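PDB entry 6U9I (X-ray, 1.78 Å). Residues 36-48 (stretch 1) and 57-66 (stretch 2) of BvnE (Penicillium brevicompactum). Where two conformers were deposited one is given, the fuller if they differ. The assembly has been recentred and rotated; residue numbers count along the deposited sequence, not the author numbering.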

# COMPACT_ATOMS: atom_id res chain seq x y z
N ALA A 36 1.94 14.88 19.36
CA ALA A 36 3.04 14.31 18.58
C ALA A 36 2.53 13.70 17.28
O ALA A 36 3.21 13.76 16.25
CB ALA A 36 3.77 13.25 19.40
N MET A 37 1.34 13.12 17.31
CA MET A 37 0.81 12.40 16.16
C MET A 37 0.30 13.31 15.05
O MET A 37 -0.02 12.81 13.97
CB MET A 37 -0.31 11.46 16.62
CG MET A 37 0.23 10.40 17.58
SD MET A 37 -1.03 9.49 18.47
CE MET A 37 -1.34 8.16 17.31
N VAL A 38 0.20 14.62 15.28
CA VAL A 38 -0.10 15.57 14.22
C VAL A 38 1.04 16.57 14.02
O VAL A 38 0.85 17.60 13.39
CB VAL A 38 -1.44 16.29 14.47
CG1 VAL A 38 -2.57 15.26 14.65
CG2 VAL A 38 -1.35 17.22 15.68
N SER A 39 2.23 16.27 14.52
CA SER A 39 3.32 17.23 14.44
C SER A 39 3.99 17.19 13.08
O SER A 39 3.90 16.20 12.34
CB SER A 39 4.36 16.97 15.54
OG SER A 39 4.94 15.69 15.38
N HIS A 40 4.69 18.29 12.75
CA HIS A 40 5.50 18.40 11.53
C HIS A 40 4.67 18.17 10.27
O HIS A 40 5.07 17.45 9.35
CB HIS A 40 6.70 17.46 11.56
CG HIS A 40 7.56 17.63 12.78
ND1 HIS A 40 8.40 18.71 12.94
CD2 HIS A 40 7.68 16.88 13.90
CE1 HIS A 40 9.03 18.60 14.10
NE2 HIS A 40 8.60 17.51 14.71
N ARG A 41 3.49 18.79 10.24
CA ARG A 41 2.60 18.76 9.09
C ARG A 41 2.39 20.18 8.58
O ARG A 41 2.44 21.14 9.36
CB ARG A 41 1.25 18.11 9.44
CG ARG A 41 1.29 16.59 9.61
CD ARG A 41 0.09 16.03 10.38
NE ARG A 41 -1.20 16.25 9.71
CZ ARG A 41 -1.90 15.32 9.07
NH1 ARG A 41 -3.07 15.63 8.51
NH2 ARG A 41 -1.45 14.08 8.98
N THR A 42 2.16 20.31 7.28
CA THR A 42 1.75 21.60 6.74
C THR A 42 0.34 21.95 7.23
O THR A 42 -0.40 21.10 7.72
CB THR A 42 1.75 21.60 5.22
OG1 THR A 42 0.78 20.65 4.75
CG2 THR A 42 3.12 21.27 4.67
N GLU A 43 -0.05 23.22 7.05
CA GLU A 43 -1.36 23.63 7.57
C GLU A 43 -2.51 22.93 6.85
O GLU A 43 -3.53 22.64 7.48
CB GLU A 43 -1.51 25.15 7.49
CG GLU A 43 -0.45 25.91 8.29
CD GLU A 43 -0.37 25.45 9.75
OE1 GLU A 43 0.76 25.31 10.27
OE2 GLU A 43 -1.44 25.23 10.37
N GLU A 44 -2.34 22.62 5.57
CA GLU A 44 -3.40 22.02 4.76
C GLU A 44 -3.32 20.50 4.71
O GLU A 44 -4.15 19.88 4.03
CB GLU A 44 -3.34 22.59 3.34
CG GLU A 44 -3.34 24.11 3.27
CD GLU A 44 -4.74 24.70 3.32
OE1 GLU A 44 -5.64 24.13 2.67
OE2 GLU A 44 -4.92 25.73 4.00
N CYS A 45 -2.37 19.90 5.41
CA CYS A 45 -2.19 18.45 5.37
C CYS A 45 -3.46 17.69 5.73
O CYS A 45 -4.15 18.03 6.70
CB CYS A 45 -1.06 18.06 6.33
SG CYS A 45 -0.51 16.35 6.13
N VAL A 46 -3.77 16.64 4.97
CA VAL A 46 -4.84 15.72 5.37
C VAL A 46 -4.29 14.30 5.41
O VAL A 46 -3.32 13.96 4.72
CB VAL A 46 -6.07 15.77 4.44
CG1 VAL A 46 -6.74 17.15 4.51
CG2 VAL A 46 -5.69 15.41 3.03
N THR A 47 -4.90 13.48 6.26
CA THR A 47 -4.70 12.04 6.27
C THR A 47 -5.89 11.42 5.56
O THR A 47 -7.05 11.70 5.92
CB THR A 47 -4.58 11.53 7.71
OG1 THR A 47 -3.34 11.98 8.27
CG2 THR A 47 -4.63 10.00 7.74
N ARG A 48 -5.62 10.60 4.54
CA ARG A 48 -6.67 10.03 3.71
C ARG A 48 -6.76 8.53 3.96
O ARG A 48 -5.91 7.77 3.46
CB ARG A 48 -6.41 10.29 2.23
CG ARG A 48 -5.93 11.69 1.89
CD ARG A 48 -5.51 11.74 0.43
NE ARG A 48 -5.12 13.08 0.01
CZ ARG A 48 -5.96 13.99 -0.46
NH1 ARG A 48 -7.25 13.71 -0.57
NH2 ARG A 48 -5.51 15.19 -0.81
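Stretch 2 57-66: APLNNGQLRT

Stretch 2 lies on stretch 1 first as a short, weakly bonded strand, then as a helix, and buries 637 Å² with it, both sides summed. Its extended part runs antiparallel to the strand of stretch 1: Arg48 lies nearest Pro58 (CA to CA 4.2 Å), Thr47 nearest Leu59 (CA to CA 5.3 Å) and Val46 nearest Asn60 (CA to CA 4.4 Å). Thr47 and Leu59 form the hydrogen-bonded pair, Thr47 N to Leu59 O and Leu59 N to Thr47 O both at 2.9 Å. Each of these carbonyls also receives a CA-H contact, from Val46 CA to Leu59 O and from Pro58 CA to Thr47 O, both 3.2 Å. Thr47 (chi1 m) and Leu59 (m, p) send their side chains to the same face, Val46 and Asn60 to the other; Val46 (m) sets its CB 4.0 Å from CB of Pro58, whose ring is C-gamma exo. Asn60 caps the helix that begins at Asn61. With chi1 p, the end of its side chain leads away from stretch 1 and Asn60 OD1 accepts from Gln63 N at 2.8 Å; Gln63 (m, t) returns the bond, its OE1 accepting from Asn60 N at 2.9 Å. Asn61, chi1 m, leaves its CA sideways, but its amide reaches into stretch 1 and uses both ends. Asn61 ND2 donates to Thr42 O (2.9 Å), the carbonyl that also accepts Cys45 N (3.3 Å) across the type I turn Thr42 to Cys45. Asn61 OD1 accepts Arg41 NE at a short 2.5 Å and, weakly, Arg41 NH1 at 3.0 Å. Two waters extend this join: water 1 donates to Glu43 O (2.8 Å) and Cys45 O (2.7 Å) and accepts from Asn61 N (3.0 Å), while water 2 links Glu43 OE2 (2.9 Å) to Asn61 ND2 (3.1 Å). Arg41, in the conformer given, runs m, t and then bends at chi3 p, so that the edge of its guanidinium meets Asn61 while Arg41 NH2 donates to Thr47 OG1 at 2.9 Å. Leu64 (t, p) points toward stretch 1 and lays CD2 over one face of that guanidinium, 3.3 Å from Arg41 NH2; the same methyl lies 3.5 Å from Thr47 OG1 and 3.9 Å from Val38 CG1. This one methyl thus meets both polar and apolar groups. Val38 (m) points toward the helix, and its CG2 sits over one face of the Arg65 guanidinium, 3.4 Å from Arg65 NH2. Gly62 and Thr66 make no contact with stretch 1.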

# COMPACT_ATOMS: atom_id res chain seq x y z
N ALA A 57 -13.81 9.79 4.79
CA ALA A 57 -13.24 10.95 4.13
C ALA A 57 -11.93 11.35 4.81
O ALA A 57 -11.65 10.93 5.93
CB ALA A 57 -14.23 12.12 4.17
N PRO A 58 -11.11 12.16 4.14
CA PRO A 58 -9.86 12.62 4.76
C PRO A 58 -10.12 13.44 6.01
O PRO A 58 -11.18 14.05 6.20
CB PRO A 58 -9.21 13.49 3.67
CG PRO A 58 -9.81 13.00 2.38
CD PRO A 58 -11.22 12.61 2.74
N LEU A 59 -9.10 13.47 6.87
CA LEU A 59 -9.12 14.24 8.11
C LEU A 59 -8.07 15.34 8.01
O LEU A 59 -6.91 15.07 7.70
CB LEU A 59 -8.83 13.35 9.32
CG LEU A 59 -9.82 12.23 9.68
CD1 LEU A 59 -9.63 11.01 8.79
CD2 LEU A 59 -9.64 11.84 11.15
N ASN A 60 -8.46 16.58 8.30
CA ASN A 60 -7.47 17.65 8.38
C ASN A 60 -6.79 17.59 9.74
O ASN A 60 -7.06 16.71 10.56
CB ASN A 60 -8.12 19.01 8.09
CG ASN A 60 -9.21 19.38 9.08
OD1 ASN A 60 -9.15 19.01 10.25
ND2 ASN A 60 -10.20 20.14 8.61
N ASN A 61 -5.86 18.52 9.98
CA ASN A 61 -5.03 18.45 11.19
C ASN A 61 -5.89 18.51 12.45
O ASN A 61 -5.64 17.78 13.41
CB ASN A 61 -4.01 19.59 11.21
CG ASN A 61 -2.92 19.43 10.17
OD1 ASN A 61 -2.63 18.32 9.71
ND2 ASN A 61 -2.28 20.54 9.80
N GLY A 62 -6.91 19.38 12.46
CA GLY A 62 -7.76 19.48 13.63
C GLY A 62 -8.62 18.25 13.84
O GLY A 62 -8.79 17.79 14.97
N GLN A 63 -9.18 17.70 12.76
CA GLN A 63 -9.96 16.46 12.87
C GLN A 63 -9.09 15.30 13.34
O GLN A 63 -9.54 14.45 14.13
CB GLN A 63 -10.59 16.12 11.53
CG GLN A 63 -11.70 17.09 11.14
CD GLN A 63 -12.14 16.92 9.71
OE1 GLN A 63 -11.33 16.65 8.83
NE2 GLN A 63 -13.44 17.13 9.46
N LEU A 64 -7.87 15.22 12.82
CA LEU A 64 -6.97 14.13 13.18
C LEU A 64 -6.55 14.22 14.64
O LEU A 64 -6.50 13.19 15.34
CB LEU A 64 -5.75 14.16 12.26
CG LEU A 64 -4.78 12.98 12.29
CD1 LEU A 64 -5.45 11.71 11.80
CD2 LEU A 64 -3.55 13.33 11.46
N ARG A 65 -6.27 15.42 15.13
CA ARG A 65 -5.95 15.59 16.54
C ARG A 65 -7.11 15.10 17.41
O ARG A 65 -6.90 14.34 18.37
CB ARG A 65 -5.62 17.05 16.84
CG ARG A 65 -5.09 17.31 18.25
CD ARG A 65 -4.97 18.81 18.51
NE ARG A 65 -3.88 19.43 17.77
CZ ARG A 65 -2.63 19.54 18.24
NH1 ARG A 65 -2.32 19.08 19.44
NH2 ARG A 65 -1.69 20.13 17.50
N THR A 66 -8.33 15.49 17.07
CA THR A 66 -9.50 15.03 17.83
C THR A 66 -9.63 13.51 17.79
O THR A 66 -9.90 12.87 18.81
CB THR A 66 -10.77 15.69 17.28
OG1 THR A 66 -10.67 17.11 17.47
CG2 THR A 66 -12.01 15.15 17.99
O HOH W 1 -5.03 20.33 7.68
O HOH W 2 -3.46 23.18 10.88